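Local coordinates for protein zinc chaperone AztD (PDB 6CMK) that acts as a periplasmic zinc chaperone, binding zinc ions and handing one directly to the solute-binding protein AztC of the AztABCD zinc transport system, at residues B[51-56]-B[361-366]; B[66-71]-B[81-86]; B[117-122]-B[134-139]; B[277-282]-B[291-296]; B[311-316]-B[325-330]. All coordinates share one frame; numbering follows the deposited sequence.

Contact 1 (B[51-56]-B[361-366])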
# COMPACT_ATOMS: atom_id res chain seq x y z
N ILE B 51 12.28 -10.25 -18.32
CA ILE B 51 12.57 -9.17 -19.25
C ILE B 51 12.36 -7.86 -18.52
O ILE B 51 11.41 -7.72 -17.75
CB ILE B 51 11.69 -9.28 -20.51
CG1 ILE B 51 12.12 -10.52 -21.30
CG2 ILE B 51 11.74 -8.00 -21.37
CD1 ILE B 51 11.48 -10.68 -22.66
N ASP B 52 13.26 -6.91 -18.75
CA ASP B 52 13.06 -5.55 -18.27
C ASP B 52 11.89 -4.93 -19.03
O ASP B 52 11.96 -4.78 -20.26
CB ASP B 52 14.34 -4.73 -18.45
CG ASP B 52 14.25 -3.34 -17.84
OD1 ASP B 52 13.15 -2.76 -17.72
OD2 ASP B 52 15.31 -2.82 -17.46
N ALA B 53 10.82 -4.58 -18.32
CA ALA B 53 9.62 -4.12 -18.99
C ALA B 53 9.83 -2.77 -19.67
O ALA B 53 9.13 -2.44 -20.64
CB ALA B 53 8.46 -4.01 -18.00
N LEU B 54 10.77 -1.97 -19.18
CA LEU B 54 10.88 -0.59 -19.66
C LEU B 54 11.64 -0.50 -20.98
O LEU B 54 11.39 0.43 -21.76
CB LEU B 54 11.52 0.27 -18.57
CG LEU B 54 10.88 0.14 -17.18
CD1 LEU B 54 11.48 1.13 -16.19
CD2 LEU B 54 9.36 0.30 -17.22
N ASP B 55 12.55 -1.43 -21.27
CA ASP B 55 13.26 -1.41 -22.55
C ASP B 55 13.38 -2.78 -23.22
O ASP B 55 13.96 -2.87 -24.30
CB ASP B 55 14.67 -0.83 -22.37
CG ASP B 55 15.56 -1.69 -21.49
OD1 ASP B 55 15.11 -2.75 -21.03
OD2 ASP B 55 16.72 -1.29 -21.27
N GLY B 56 12.86 -3.84 -22.61
CA GLY B 56 12.77 -5.11 -23.29
C GLY B 56 14.00 -5.98 -23.27
O GLY B 56 14.01 -7.01 -23.96
N LYS B 361 2.46 1.01 -19.59
CA LYS B 361 2.47 0.19 -20.79
C LYS B 361 1.64 -1.07 -20.57
O LYS B 361 1.54 -1.60 -19.45
CB LYS B 361 3.89 -0.21 -21.18
CG LYS B 361 4.73 0.95 -21.67
CD LYS B 361 6.18 0.55 -21.82
CE LYS B 361 6.96 1.56 -22.64
NZ LYS B 361 8.30 1.05 -23.02
N ILE B 362 1.06 -1.55 -21.66
CA ILE B 362 0.33 -2.80 -21.72
C ILE B 362 1.10 -3.76 -22.61
O ILE B 362 1.62 -3.37 -23.66
CB ILE B 362 -1.10 -2.59 -22.26
CG1 ILE B 362 -1.85 -1.55 -21.42
CG2 ILE B 362 -1.86 -3.92 -22.25
CD1 ILE B 362 -3.13 -1.07 -22.09
N TYR B 363 1.17 -5.02 -22.18
CA TYR B 363 1.97 -6.04 -22.84
C TYR B 363 1.07 -7.20 -23.23
O TYR B 363 0.32 -7.72 -22.40
CB TYR B 363 3.10 -6.55 -21.93
CG TYR B 363 4.03 -5.45 -21.51
CD1 TYR B 363 3.68 -4.57 -20.49
CD2 TYR B 363 5.24 -5.26 -22.16
CE1 TYR B 363 4.51 -3.55 -20.13
CE2 TYR B 363 6.09 -4.23 -21.79
CZ TYR B 363 5.71 -3.39 -20.76
OH TYR B 363 6.54 -2.35 -20.38
N VAL B 364 1.15 -7.61 -24.49
CA VAL B 364 0.31 -8.68 -25.02
C VAL B 364 1.23 -9.70 -25.67
O VAL B 364 1.94 -9.37 -26.63
CB VAL B 364 -0.73 -8.17 -26.03
CG1 VAL B 364 -1.55 -9.34 -26.58
CG2 VAL B 364 -1.64 -7.13 -25.39
N THR B 365 1.22 -10.93 -25.16
CA THR B 365 2.03 -11.96 -25.79
C THR B 365 1.37 -12.40 -27.09
O THR B 365 0.15 -12.44 -27.21
CB THR B 365 2.23 -13.16 -24.87
OG1 THR B 365 0.97 -13.73 -24.51
CG2 THR B 365 2.98 -12.73 -23.61
N ASP B 366 2.21 -12.71 -28.07
CA ASP B 366 1.77 -13.19 -29.38
C ASP B 366 2.55 -14.47 -29.61
O ASP B 366 3.55 -14.49 -30.34
CB ASP B 366 2.02 -12.15 -30.48
CG ASP B 366 1.33 -12.50 -31.77
OD1 ASP B 366 0.91 -13.67 -31.91
OD2 ASP B 366 1.20 -11.62 -32.66
O HOH W 1 8.88 -1.92 -23.43
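Tyr363 and Lys361 reach across to the turn at 51-56 and bind two successive backbone carbonyls there. The shorter bond runs from Tyr363 OH to Ala53 O, 2.6 Å, with the hydroxyl lying above the carbonyl plane, 47° out of it. Lys361, its chain extended beyond CG, brings NZ to Leu54 O at 3.4 Å, a weak hydrogen bond. A water accepting from Lys361 NZ at 3.1 Å and donating to Ala53 O at 2.8 Å links the two and gives that oxygen a second donor besides Tyr363. The segments belong to neighbouring blades of the beta propeller, 51-52 ending a strand of one four-stranded sheet and 361-366 forming a strand of the next. Apolar contact is small: Ala53 CB sits 3.9 Å from Tyr363 CZ, and both residues also pack on Leu38. The receiving turn is shaped by its own bonds, an Asx turn in which Leu54 N donates to Asp52 OD1 at 2.9 Å, and a backbone bond from Gly56 N to Asp52 O.

Contact 2 (B[66-71]-B[81-86])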
# COMPACT_ATOMS: atom_id res chain seq x y z
N GLY B 66 8.52 -28.29 -15.94
CA GLY B 66 7.49 -28.34 -16.95
C GLY B 66 7.01 -26.96 -17.33
O GLY B 66 7.36 -25.96 -16.69
N PRO B 67 6.20 -26.86 -18.39
CA PRO B 67 5.61 -25.56 -18.74
C PRO B 67 4.79 -25.03 -17.57
O PRO B 67 4.10 -25.78 -16.89
CB PRO B 67 4.73 -25.87 -19.95
CG PRO B 67 5.25 -27.16 -20.49
CD PRO B 67 5.79 -27.92 -19.32
N ALA B 68 4.87 -23.71 -17.36
CA ALA B 68 4.37 -23.10 -16.14
C ALA B 68 3.23 -22.14 -16.40
O ALA B 68 3.15 -21.50 -17.45
CB ALA B 68 5.48 -22.33 -15.41
N ASN B 69 2.34 -22.04 -15.41
CA ASN B 69 1.47 -20.90 -15.20
C ASN B 69 2.11 -20.01 -14.14
O ASN B 69 2.82 -20.49 -13.26
CB ASN B 69 0.07 -21.35 -14.75
CG ASN B 69 -0.67 -22.18 -15.80
OD1 ASN B 69 -1.53 -23.00 -15.46
ND2 ASN B 69 -0.34 -21.99 -17.08
N LEU B 70 1.89 -18.70 -14.24
CA LEU B 70 2.62 -17.76 -13.40
C LEU B 70 1.69 -16.95 -12.53
O LEU B 70 0.61 -16.53 -12.97
CB LEU B 70 3.48 -16.80 -14.26
CG LEU B 70 4.58 -17.45 -15.09
CD1 LEU B 70 5.27 -16.43 -15.98
CD2 LEU B 70 5.60 -18.12 -14.20
N SER B 71 2.12 -16.72 -11.29
CA SER B 71 1.44 -15.84 -10.36
C SER B 71 2.47 -14.99 -9.63
O SER B 71 3.56 -15.45 -9.31
CB SER B 71 0.61 -16.62 -9.32
OG SER B 71 -0.48 -17.30 -9.92
N ALA B 81 5.78 -20.29 -10.20
CA ALA B 81 5.66 -20.94 -11.49
C ALA B 81 5.05 -22.32 -11.25
O ALA B 81 5.74 -23.25 -10.82
CB ALA B 81 7.01 -21.03 -12.19
N ILE B 82 3.75 -22.43 -11.50
CA ILE B 82 2.99 -23.64 -11.22
C ILE B 82 3.09 -24.54 -12.45
O ILE B 82 2.69 -24.15 -13.55
CB ILE B 82 1.53 -23.31 -10.88
CG1 ILE B 82 1.40 -22.60 -9.53
CG2 ILE B 82 0.70 -24.59 -10.80
CD1 ILE B 82 1.80 -21.12 -9.49
N GLN B 83 3.60 -25.76 -12.25
CA GLN B 83 3.86 -26.71 -13.33
C GLN B 83 2.99 -27.95 -13.11
O GLN B 83 3.43 -28.95 -12.55
CB GLN B 83 5.34 -27.04 -13.37
CG GLN B 83 6.21 -25.82 -13.61
CD GLN B 83 7.59 -25.93 -13.00
OE1 GLN B 83 8.37 -26.79 -13.38
NE2 GLN B 83 7.88 -25.07 -12.03
N GLY B 84 1.75 -27.88 -13.59
CA GLY B 84 0.77 -28.91 -13.27
C GLY B 84 1.22 -30.29 -13.71
O GLY B 84 1.07 -31.26 -12.96
N SER B 85 1.78 -30.40 -14.91
CA SER B 85 2.16 -31.71 -15.43
C SER B 85 3.44 -32.24 -14.81
O SER B 85 3.69 -33.45 -14.87
CB SER B 85 2.33 -31.65 -16.95
OG SER B 85 3.37 -30.77 -17.33
N ALA B 86 4.25 -31.37 -14.20
CA ALA B 86 5.51 -31.78 -13.61
C ALA B 86 5.43 -32.04 -12.12
O ALA B 86 6.41 -32.52 -11.54
CB ALA B 86 6.58 -30.72 -13.89
O HOH W 2 4.13 -28.49 -16.15
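The flat amide of Gln83 points its oxygen at Gly66: OE1 accepts from Gly66 N at 3.0 Å, the donor tilted 17° from the carbonyl plane, and Lys65 N gives OE1 a second bond. At the other end of the amide, NE2 donates to Ala81 O at 3.1 Å, with that oxygen in the amide plane, and also binds Ser90 OG. Both ends are therefore gripped, which fixes the rotation of the group, while Gln83 CG rests 3.3 Å from Gly66 O. Strands 69-72 and 78-83 form an antiparallel hairpin in a propeller blade, and the hydrogen-bonded pair Asn69-Ile82 carries two bonds of 2.8 Å, Asn69 N to Ile82 O and Ile82 N to Asn69 O. Ala81 CB lies 3.8 Å from both Ala68 CB and Leu70 CD2. On the face with Ile82, Asn69 ND2 bonds Asn394 OD1; the Asn69 side chain is about 8 Å from a bound zinc ion. A water donates to Pro67 O and is hydrogen-bonded to Ser85 OG.

Contact 3 (B[117-122]-B[134-139])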
# COMPACT_ATOMS: atom_id res chain seq x y z
N LEU B 117 12.98 -22.77 -2.68
CA LEU B 117 11.65 -23.28 -2.35
C LEU B 117 11.00 -23.91 -3.56
O LEU B 117 10.79 -23.25 -4.59
CB LEU B 117 10.76 -22.16 -1.81
CG LEU B 117 9.31 -22.63 -1.56
CD1 LEU B 117 9.27 -23.53 -0.34
CD2 LEU B 117 8.38 -21.47 -1.33
N GLU B 118 10.65 -25.18 -3.42
CA GLU B 118 9.77 -25.88 -4.35
C GLU B 118 8.63 -26.50 -3.55
O GLU B 118 8.84 -27.00 -2.45
CB GLU B 118 10.49 -26.99 -5.11
CG GLU B 118 11.55 -26.54 -6.08
CD GLU B 118 12.10 -27.70 -6.88
OE1 GLU B 118 11.82 -28.86 -6.51
OE2 GLU B 118 12.80 -27.47 -7.89
N LEU B 119 7.43 -26.46 -4.12
CA LEU B 119 6.28 -27.16 -3.58
C LEU B 119 5.98 -28.33 -4.50
O LEU B 119 5.79 -28.14 -5.71
CB LEU B 119 5.06 -26.25 -3.50
CG LEU B 119 5.29 -24.87 -2.88
CD1 LEU B 119 4.02 -24.05 -2.94
CD2 LEU B 119 5.78 -25.03 -1.45
N THR B 120 5.91 -29.54 -3.94
CA THR B 120 5.70 -30.73 -4.75
C THR B 120 4.42 -31.44 -4.36
O THR B 120 4.04 -31.47 -3.18
CB THR B 120 6.89 -31.68 -4.65
OG1 THR B 120 7.02 -32.14 -3.30
CG2 THR B 120 8.16 -30.97 -5.08
N GLY B 121 3.76 -31.98 -5.36
CA GLY B 121 2.55 -32.76 -5.18
C GLY B 121 1.91 -32.97 -6.52
O GLY B 121 2.28 -32.36 -7.53
N LYS B 122 0.94 -33.87 -6.54
CA LYS B 122 0.31 -34.25 -7.80
C LYS B 122 -0.61 -33.15 -8.31
O LYS B 122 -1.52 -32.71 -7.61
CB LYS B 122 -0.47 -35.55 -7.60
CG LYS B 122 0.45 -36.76 -7.43
CD LYS B 122 -0.25 -37.98 -6.81
CE LYS B 122 -0.00 -38.07 -5.30
NZ LYS B 122 -0.01 -39.46 -4.78
N ILE B 134 0.32 -17.64 1.65
CA ILE B 134 0.28 -18.38 0.38
C ILE B 134 -0.50 -19.66 0.59
O ILE B 134 -0.27 -20.38 1.56
CB ILE B 134 1.70 -18.71 -0.13
CG1 ILE B 134 2.49 -17.45 -0.47
CG2 ILE B 134 1.66 -19.67 -1.33
CD1 ILE B 134 3.99 -17.65 -0.37
N ALA B 135 -1.40 -19.98 -0.35
CA ALA B 135 -2.06 -21.27 -0.37
C ALA B 135 -1.92 -21.85 -1.77
O ALA B 135 -2.39 -21.25 -2.73
CB ALA B 135 -3.55 -21.16 -0.00
N GLN B 136 -1.26 -23.00 -1.87
CA GLN B 136 -1.10 -23.71 -3.14
C GLN B 136 -1.98 -24.95 -3.12
O GLN B 136 -1.84 -25.80 -2.23
CB GLN B 136 0.37 -24.07 -3.38
CG GLN B 136 0.61 -24.90 -4.64
CD GLN B 136 0.29 -24.11 -5.89
OE1 GLN B 136 0.86 -23.04 -6.12
NE2 GLN B 136 -0.63 -24.62 -6.69
N TRP B 137 -2.88 -25.05 -4.09
CA TRP B 137 -3.73 -26.22 -4.26
C TRP B 137 -3.04 -27.29 -5.10
O TRP B 137 -2.29 -26.98 -6.03
CB TRP B 137 -5.05 -25.83 -4.93
CG TRP B 137 -6.11 -26.88 -4.83
CD1 TRP B 137 -6.35 -27.90 -5.70
CD2 TRP B 137 -7.07 -27.00 -3.79
NE1 TRP B 137 -7.41 -28.66 -5.26
CE2 TRP B 137 -7.87 -28.12 -4.08
CE3 TRP B 137 -7.34 -26.26 -2.62
CZ2 TRP B 137 -8.92 -28.52 -3.26
CZ3 TRP B 137 -8.39 -26.67 -1.81
CH2 TRP B 137 -9.17 -27.78 -2.14
N PHE B 138 -3.32 -28.55 -4.77
CA PHE B 138 -2.84 -29.69 -5.56
C PHE B 138 -4.05 -30.55 -5.89
O PHE B 138 -4.65 -31.16 -4.99
CB PHE B 138 -1.78 -30.50 -4.81
CG PHE B 138 -0.46 -29.78 -4.68
CD1 PHE B 138 -0.25 -28.89 -3.65
CD2 PHE B 138 0.55 -29.99 -5.61
CE1 PHE B 138 0.96 -28.22 -3.53
CE2 PHE B 138 1.75 -29.33 -5.50
CZ PHE B 138 1.96 -28.44 -4.45
N ASP B 139 -4.40 -30.61 -7.18
CA ASP B 139 -5.59 -31.33 -7.62
C ASP B 139 -5.53 -32.82 -7.33
O ASP B 139 -6.58 -33.46 -7.24
CB ASP B 139 -5.79 -31.13 -9.13
CG ASP B 139 -6.22 -29.71 -9.49
OD1 ASP B 139 -6.49 -28.90 -8.58
OD2 ASP B 139 -6.28 -29.42 -10.70
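Phe138 wedges against the backbone of 120-122 in an apolar contact between two sheets, strand 113-120 belonging to one and strand 133-138 to the next. The axes of the two strand segments are 9.2 Å apart at closest approach and 37° from parallel; these strands do not pair, and Leu119, Gln136 and Phe138 reach across between them. The Phe138 ring brings CE2 to 3.3 Å from Gly121 N, while CD2 lies 3.4 Å from Gly121 CA. Gly121, with no side chain, lets the ring lie directly against its backbone. In the ring plane, at its edge, sit Leu119 CB, 3.9 Å from Phe138 CZ, and Lys122 O, which is 3.6 Å from Phe138 CB. This is blade-to-blade packing in the beta propeller, and Pro124 and Gln145 of the second blade also touch Phe138. Further along, Leu119 CD1 meets Gln136 CB at 3.7 Å, the two side chains crossing at a slant. Gln136 NE2 donates to Trp137 O at 3.0 Å and is also bonded to Gly125 O. Beyond the ring, Asp139 directs OD2 to His169 ND1, a second-shell bond to an experimentally established ligand of high-affinity zinc site 1.

Contact 4 (B[277-282]-B[291-296])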
# COMPACT_ATOMS: atom_id res chain seq x y z
N PRO B 277 -19.07 -17.37 -22.99
CA PRO B 277 -17.80 -17.21 -23.71
C PRO B 277 -17.59 -15.82 -24.31
O PRO B 277 -16.43 -15.47 -24.59
CB PRO B 277 -17.86 -18.30 -24.78
CG PRO B 277 -19.30 -18.66 -24.91
CD PRO B 277 -19.94 -18.40 -23.59
N ASP B 278 -18.64 -15.01 -24.51
CA ASP B 278 -18.47 -13.70 -25.13
C ASP B 278 -19.08 -12.58 -24.27
O ASP B 278 -19.36 -11.50 -24.78
CB ASP B 278 -19.07 -13.67 -26.54
CG ASP B 278 -20.57 -13.90 -26.56
OD1 ASP B 278 -21.17 -14.15 -25.49
OD2 ASP B 278 -21.16 -13.84 -27.66
N ARG B 279 -19.26 -12.82 -22.98
CA ARG B 279 -19.77 -11.81 -22.07
C ARG B 279 -18.89 -11.76 -20.83
O ARG B 279 -18.26 -12.75 -20.48
CB ARG B 279 -21.22 -12.11 -21.66
CG ARG B 279 -22.23 -11.97 -22.77
CD ARG B 279 -23.50 -12.72 -22.44
NE ARG B 279 -24.61 -12.28 -23.28
CZ ARG B 279 -25.82 -12.83 -23.28
NH1 ARG B 279 -26.76 -12.35 -24.08
NH2 ARG B 279 -26.08 -13.87 -22.50
N ILE B 280 -18.84 -10.59 -20.20
CA ILE B 280 -18.24 -10.45 -18.88
C ILE B 280 -19.22 -9.71 -17.98
O ILE B 280 -20.12 -9.02 -18.45
CB ILE B 280 -16.88 -9.71 -18.90
CG1 ILE B 280 -17.01 -8.30 -19.51
CG2 ILE B 280 -15.84 -10.53 -19.65
CD1 ILE B 280 -15.71 -7.48 -19.48
N ILE B 281 -19.05 -9.89 -16.67
CA ILE B 281 -19.80 -9.11 -15.70
C ILE B 281 -18.83 -8.36 -14.82
O ILE B 281 -17.73 -8.83 -14.50
CB ILE B 281 -20.77 -9.94 -14.83
CG1 ILE B 281 -20.07 -11.16 -14.22
CG2 ILE B 281 -22.00 -10.33 -15.62
CD1 ILE B 281 -20.84 -11.77 -13.07
N LEU B 282 -19.25 -7.16 -14.43
CA LEU B 282 -18.53 -6.31 -13.50
C LEU B 282 -19.32 -6.31 -12.20
O LEU B 282 -20.54 -6.13 -12.22
CB LEU B 282 -18.41 -4.89 -14.04
CG LEU B 282 -17.46 -4.57 -15.20
CD1 LEU B 282 -17.67 -5.46 -16.40
CD2 LEU B 282 -17.67 -3.11 -15.57
N PHE B 291 -24.10 -5.59 -10.12
CA PHE B 291 -23.70 -6.27 -11.35
C PHE B 291 -23.99 -5.45 -12.61
O PHE B 291 -25.07 -4.87 -12.75
CB PHE B 291 -24.42 -7.59 -11.52
CG PHE B 291 -24.10 -8.62 -10.48
CD1 PHE B 291 -23.16 -9.60 -10.73
CD2 PHE B 291 -24.75 -8.62 -9.27
CE1 PHE B 291 -22.87 -10.56 -9.78
CE2 PHE B 291 -24.47 -9.58 -8.32
CZ PHE B 291 -23.53 -10.55 -8.57
N ARG B 292 -23.04 -5.47 -13.55
CA ARG B 292 -23.25 -4.93 -14.89
C ARG B 292 -22.68 -5.89 -15.92
O ARG B 292 -21.56 -6.38 -15.78
CB ARG B 292 -22.60 -3.56 -15.05
CG ARG B 292 -23.25 -2.47 -14.23
CD ARG B 292 -24.63 -2.12 -14.77
NE ARG B 292 -25.25 -1.02 -14.04
CZ ARG B 292 -26.03 -1.17 -12.97
NH1 ARG B 292 -26.28 -2.38 -12.48
NH2 ARG B 292 -26.55 -0.10 -12.38
N LEU B 293 -23.44 -6.11 -16.99
CA LEU B 293 -23.06 -7.00 -18.08
C LEU B 293 -22.42 -6.21 -19.21
O LEU B 293 -22.95 -5.17 -19.61
CB LEU B 293 -24.30 -7.74 -18.60
CG LEU B 293 -24.11 -8.72 -19.76
CD1 LEU B 293 -23.56 -10.03 -19.26
CD2 LEU B 293 -25.42 -8.92 -20.52
N ILE B 294 -21.30 -6.71 -19.73
CA ILE B 294 -20.73 -6.19 -20.97
C ILE B 294 -20.72 -7.31 -22.00
O ILE B 294 -20.20 -8.40 -21.75
CB ILE B 294 -19.32 -5.60 -20.79
CG1 ILE B 294 -19.36 -4.42 -19.84
CG2 ILE B 294 -18.74 -5.19 -22.16
CD1 ILE B 294 -18.02 -3.82 -19.53
N GLN B 295 -21.29 -7.03 -23.17
CA GLN B 295 -21.28 -7.95 -24.29
C GLN B 295 -20.06 -7.70 -25.16
O GLN B 295 -19.84 -6.57 -25.61
CB GLN B 295 -22.55 -7.78 -25.12
CG GLN B 295 -22.60 -8.64 -26.37
CD GLN B 295 -22.75 -10.10 -26.05
OE1 GLN B 295 -23.72 -10.51 -25.42
NE2 GLN B 295 -21.79 -10.91 -26.50
N LEU B 296 -19.26 -8.76 -25.40
CA LEU B 296 -18.09 -8.62 -26.24
C LEU B 296 -18.46 -8.95 -27.69
O LEU B 296 -19.32 -9.80 -27.93
CB LEU B 296 -16.98 -9.55 -25.78
CG LEU B 296 -16.63 -9.47 -24.30
CD1 LEU B 296 -15.68 -10.59 -23.94
CD2 LEU B 296 -16.02 -8.11 -23.98
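Arg279 and Gln295 cross at a slant on one face of the pairing, guanidinium and amide planes 56° apart. Arg279 is extended from CG to NE, and NE donates to Gln295 OE1 at 2.9 Å, with the oxygen close to the guanidinium plane. Gln295 has CG anti to its backbone N (chi1 176°), and a bend at chi2 goes with its amide lying between Arg279 and Asp278; Gln295 NE2 binds Leu296 O at 3.1 Å and lies 3.2 Å from Asp278 OD2, in a carboxylate turned 80° from the amide. Next on this face, Leu293 CD1 touches both Arg279 CB, at 3.9 Å, and Ile281 CG2. Ile281 and Phe291 run side by side, pointing the same way, with Ile281 CD1 in the ring plane at the edge, 3.9 Å from Phe291 CD1. On the other face Ile280, Leu282 and Ile294 make an aliphatic patch. Ile280 and Ile294 lie side by side, Ile280 CG1 to Ile294 CB being 3.8 Å. Leu282 slants across Ile294, with Leu282 CD1 3.6 Å from Ile294 CD1. Ile294 and Leu296 continue this layer onto Ile332. At the far end, Arg292 NH1 bonds Phe291 O and NH2 forms a salt bridge with Asp289. Paired backbone bonds join Ile280 with Ile294 and Leu282 with Arg292, and Leu296 N adds a bond to Asp278 O: the regular antiparallel ladder of the hairpin that ends a four-stranded propeller blade.

Contact 5 (B[311-316]-B[325-330])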
# COMPACT_ATOMS: atom_id res chain seq x y z
N LYS B 311 -9.41 2.84 -12.87
CA LYS B 311 -10.71 2.85 -13.53
C LYS B 311 -10.78 1.90 -14.72
O LYS B 311 -11.86 1.78 -15.31
CB LYS B 311 -11.06 4.27 -13.98
CG LYS B 311 -10.14 4.85 -15.03
CD LYS B 311 -10.75 6.06 -15.72
CE LYS B 311 -11.17 7.15 -14.75
NZ LYS B 311 -12.50 7.70 -15.10
N PHE B 312 -9.69 1.24 -15.09
CA PHE B 312 -9.63 0.48 -16.34
C PHE B 312 -9.27 -0.98 -16.10
O PHE B 312 -8.54 -1.32 -15.16
CB PHE B 312 -8.63 1.10 -17.31
CG PHE B 312 -9.07 2.42 -17.86
CD1 PHE B 312 -10.22 2.51 -18.63
CD2 PHE B 312 -8.36 3.58 -17.61
CE1 PHE B 312 -10.65 3.72 -19.14
CE2 PHE B 312 -8.78 4.80 -18.11
CZ PHE B 312 -9.92 4.86 -18.88
N ALA B 313 -9.79 -1.84 -16.98
CA ALA B 313 -9.34 -3.21 -17.14
C ALA B 313 -9.24 -3.48 -18.63
O ALA B 313 -9.67 -2.68 -19.45
CB ALA B 313 -10.28 -4.22 -16.47
N TYR B 314 -8.65 -4.62 -18.99
CA TYR B 314 -8.47 -4.96 -20.40
C TYR B 314 -8.94 -6.38 -20.67
O TYR B 314 -8.71 -7.28 -19.87
CB TYR B 314 -7.00 -4.82 -20.82
CG TYR B 314 -6.48 -3.48 -20.43
CD1 TYR B 314 -6.94 -2.33 -21.06
CD2 TYR B 314 -5.58 -3.35 -19.39
CE1 TYR B 314 -6.49 -1.10 -20.66
CE2 TYR B 314 -5.13 -2.12 -18.99
CZ TYR B 314 -5.58 -1.00 -19.63
OH TYR B 314 -5.14 0.23 -19.22
N VAL B 315 -9.61 -6.56 -21.81
CA VAL B 315 -10.02 -7.87 -22.29
C VAL B 315 -9.45 -8.07 -23.67
O VAL B 315 -9.54 -7.17 -24.52
CB VAL B 315 -11.55 -8.03 -22.33
CG1 VAL B 315 -11.92 -9.50 -22.54
CG2 VAL B 315 -12.20 -7.48 -21.08
N PHE B 316 -8.85 -9.23 -23.91
CA PHE B 316 -8.40 -9.61 -25.24
C PHE B 316 -9.39 -10.60 -25.82
O PHE B 316 -9.82 -11.53 -25.13
CB PHE B 316 -7.00 -10.23 -25.19
CG PHE B 316 -6.34 -10.32 -26.54
CD1 PHE B 316 -6.48 -11.43 -27.34
CD2 PHE B 316 -5.58 -9.26 -27.01
CE1 PHE B 316 -5.88 -11.50 -28.58
CE2 PHE B 316 -4.97 -9.32 -28.25
CZ PHE B 316 -5.13 -10.45 -29.04
N ILE B 325 -11.74 -1.64 -20.96
CA ILE B 325 -12.96 -1.61 -20.17
C ILE B 325 -12.91 -0.42 -19.23
O ILE B 325 -12.04 -0.34 -18.36
CB ILE B 325 -13.14 -2.90 -19.35
CG1 ILE B 325 -13.08 -4.13 -20.25
CG2 ILE B 325 -14.45 -2.84 -18.57
CD1 ILE B 325 -14.09 -4.12 -21.37
N ASP B 326 -13.88 0.48 -19.38
CA ASP B 326 -14.12 1.56 -18.42
C ASP B 326 -15.05 1.00 -17.36
O ASP B 326 -16.25 0.84 -17.58
CB ASP B 326 -14.70 2.78 -19.11
CG ASP B 326 -14.94 3.94 -18.16
OD1 ASP B 326 -15.11 3.72 -16.94
OD2 ASP B 326 -14.95 5.09 -18.64
N VAL B 327 -14.47 0.67 -16.20
CA VAL B 327 -15.20 -0.09 -15.18
C VAL B 327 -16.32 0.74 -14.58
O VAL B 327 -17.41 0.22 -14.29
CB VAL B 327 -14.21 -0.59 -14.11
CG1 VAL B 327 -14.93 -1.32 -13.00
CG2 VAL B 327 -13.17 -1.50 -14.75
N LEU B 328 -16.10 2.04 -14.38
CA LEU B 328 -17.14 2.87 -13.79
C LEU B 328 -18.28 3.14 -14.76
O LEU B 328 -19.44 3.22 -14.34
CB LEU B 328 -16.52 4.17 -13.28
CG LEU B 328 -15.55 3.86 -12.13
CD1 LEU B 328 -14.68 5.05 -11.74
CD2 LEU B 328 -16.31 3.35 -10.90
N LYS B 329 -17.99 3.26 -16.06
CA LYS B 329 -19.07 3.42 -17.02
C LYS B 329 -19.71 2.09 -17.41
O LYS B 329 -20.82 2.08 -17.94
CB LYS B 329 -18.56 4.13 -18.27
CG LYS B 329 -18.08 5.55 -18.01
CD LYS B 329 -17.74 6.27 -19.31
CE LYS B 329 -17.81 7.78 -19.14
NZ LYS B 329 -17.59 8.49 -20.43
N GLY B 330 -19.03 0.98 -17.15
CA GLY B 330 -19.59 -0.32 -17.49
C GLY B 330 -19.65 -0.57 -18.98
O GLY B 330 -20.64 -1.13 -19.47
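Lys311 to Ala313 run antiparallel to Ile325 to Val327, joined by three backbone hydrogen bonds. Ala313 and Ile325 form a hydrogen-bonded pair, with Ala313 N to Ile325 O at 3.0 Å and Ile325 N to Ala313 O at 2.8 Å. Just past the strand end, Val327 N donates to Lys311 O at 3.0 Å, which extends the ladder by one bond. Ile325 O has a further neighbour in Phe312 CA, 3.2 Å away in a CA-H...O contact. After Asp326 the chain turns, and Asp326 OD1 takes the N-H of Lys329 from above the carboxylate plane in an Asx motif. The segments include parts of the hairpin strands 312-317 and 321-326, the inner pair of a four-stranded propeller blade. On one face, Phe312 and Asp326 cross at a slant, ring and carboxylate planes 67° apart, with Phe312 CE1 4.2 Å from Asp326 CB. Lys311 CG, just before the strand, sits over one face of that ring, offset toward the rim, and both Phe312 and Asp326 also touch Ser333. On the other face Ala313 and Ile325 stand together, with Val327 and Val315 beside them. Ala313 CB stands 4.3 Å from Ile325 CB and likewise from Val327 CG2. Val315, modelled in two conformers, in one of them brings CG2 to 3.6 Å from Ile325 CG1. Ile332 of the next strand touches Ile325, and Val327 reaches Met268 in a loop.

How the contacts relate
Contacts 2, 4 and 5 are hairpins within single blades, held by backbone ladders, while contacts 1 and 3 join neighbouring blades through side chains. The two interblade contacts differ in chemistry: contact 1 is polar and water-assisted, contact 3 apolar around an aromatic ring. Contact 2 lies nearest the centre of the chain, about 13 Å between centres, and contact 4 farthest, about 19 Å. Contacts 4 and 5 pack together, Ile294 and Leu282 meeting backbone oxygens of Gly330 and Val327 as well as Ile294 meeting Ile325. Contact 5 also touches contact 1, through Tyr314 on Ile362 and Phe316 on Val364. Contacts 2 and 3 meet at Ile82 and Gln136, toward zinc site 1; contacts 1, 4 and 5 lie away from the zinc sites.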